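Local atomic coordinates of putative uncharacterized protein (Chaetomium thermophilum, PDB entry 4XRI), a protein that acts as a nuclear transport receptor of the importin-beta family, carrying protein cargo into the nucleus and probably binding a small GTPase. Residues A[202-205]-A[206-210]. The protein carries 2 engineered substitutions. Numbering follows the deposited sequence.
Sequences VRFA and AITAL. With SO4 (sulfate ion), chain D.
Thr-208 OG1 turns back one helical turn and donates a hydrogen bond of 2.6 Å to Phe-204 O, a common intrahelical arrangement that satisfies the hydroxyl locally. Phe-204 O also accepts the regular helical bond from Thr-208 N at 3.1 Å, the two donors arriving from opposite faces of the carbonyl plane. The hydroxyl sits beside the backbone N (chi1 -55°), which brings it to the preceding turn and also places OG1 3.6 Å above the Phe-204 ring, over its centre. Ile-207 CG2 packs against the same carbonyl, 3.2 Å from Phe-204 O.

Along Arg-203, CB points away from the next turn and CG lies anti to the carbonyl carbon (chi1 -79°). The chain runs extended through CD, touching Lys-195, Glu-197 and Ala-240, then bends at chi3, and NE donates to Ala-193 O. A sulfate ion, probably from the crystallisation liquor, lies at the guanidinium edge with its sulfur in plane. Arg-203 NH1 gives sulfate O2 a fairly straight bond (3.1 Å, 161°); that from Arg-203 NH1 to sulfate O1, 2.8 Å, is bent and weak. Replacing Arg-203 by alanine is likely to leave the Ala-193 carbonyl without its NE partner.

Helix 200-212 packs among neighbouring helices of this HEAT-repeat protein: Val-202 and Ala-206 touch helix 153-168, Ile-207 and Leu-210 meet helix 224-238, and Arg-203, Phe-204 and Leu-210 contact helix 243-260.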
# COMPACT_ATOMS: atom_id res chain seq x y z
N VAL A 202 -14.18 -3.65 35.46
CA VAL A 202 -14.75 -2.35 35.14
C VAL A 202 -13.68 -1.39 34.64
O VAL A 202 -13.87 -0.69 33.65
CB VAL A 202 -15.47 -1.75 36.37
CG1 VAL A 202 -15.84 -0.29 36.12
CG2 VAL A 202 -16.71 -2.57 36.72
N ARG A 203 -12.55 -1.37 35.34
CA ARG A 203 -11.43 -0.51 34.97
C ARG A 203 -10.91 -0.80 33.57
O ARG A 203 -10.63 0.13 32.80
CB ARG A 203 -10.28 -0.65 35.98
CG ARG A 203 -10.47 0.13 37.27
CD ARG A 203 -9.21 0.12 38.12
NE ARG A 203 -8.17 0.98 37.57
CZ ARG A 203 -6.92 1.03 38.02
NH1 ARG A 203 -6.55 0.25 39.02
NH2 ARG A 203 -6.03 1.84 37.46
N PHE A 204 -10.80 -2.08 33.22
CA PHE A 204 -10.33 -2.45 31.89
C PHE A 204 -11.32 -2.02 30.81
O PHE A 204 -10.93 -1.52 29.76
CB PHE A 204 -10.10 -3.96 31.78
CG PHE A 204 -9.72 -4.40 30.40
CD1 PHE A 204 -8.52 -4.02 29.85
CD2 PHE A 204 -10.58 -5.19 29.65
CE1 PHE A 204 -8.16 -4.42 28.57
CE2 PHE A 204 -10.24 -5.59 28.37
CZ PHE A 204 -9.02 -5.20 27.83
N ALA A 205 -12.61 -2.23 31.08
CA ALA A 205 -13.66 -1.84 30.16
C ALA A 205 -13.67 -0.33 29.97
O ALA A 205 -13.88 0.18 28.87
CB ALA A 205 -15.01 -2.32 30.66
N ALA A 206 -13.42 0.39 31.06
CA ALA A 206 -13.46 1.85 31.05
C ALA A 206 -12.28 2.45 30.29
O ALA A 206 -12.45 3.38 29.51
CB ALA A 206 -13.49 2.38 32.47
N ILE A 207 -11.08 1.91 30.53
CA ILE A 207 -9.89 2.44 29.87
C ILE A 207 -9.93 2.11 28.38
O ILE A 207 -9.45 2.88 27.55
CB ILE A 207 -8.59 1.89 30.51
CG1 ILE A 207 -7.37 2.70 30.05
CG2 ILE A 207 -8.40 0.40 30.23
CD1 ILE A 207 -7.33 4.10 30.60
N THR A 208 -10.53 0.97 28.04
CA THR A 208 -10.70 0.57 26.65
C THR A 208 -11.68 1.50 25.96
O THR A 208 -11.47 1.93 24.82
CB THR A 208 -11.20 -0.88 26.53
OG1 THR A 208 -10.32 -1.75 27.25
CG2 THR A 208 -11.27 -1.31 25.07
N ALA A 209 -12.76 1.82 26.66
CA ALA A 209 -13.79 2.71 26.14
C ALA A 209 -13.24 4.11 25.94
O ALA A 209 -13.59 4.79 24.97
CB ALA A 209 -14.99 2.74 27.08
N LEU A 210 -12.38 4.54 26.85
CA LEU A 210 -11.72 5.84 26.72
C LEU A 210 -10.86 5.88 25.46
O LEU A 210 -10.88 6.86 24.72
CB LEU A 210 -10.86 6.13 27.96
CG LEU A 210 -10.00 7.40 27.89
CD1 LEU A 210 -10.85 8.62 27.61
CD2 LEU A 210 -9.21 7.58 29.19
S SO4 D . -3.78 -0.10 41.18
O1 SO4 D . -4.78 -1.09 40.78
O2 SO4 D . -3.79 1.00 40.22
O3 SO4 D . -4.10 0.41 42.51
O4 SO4 D . -2.47 -0.73 41.20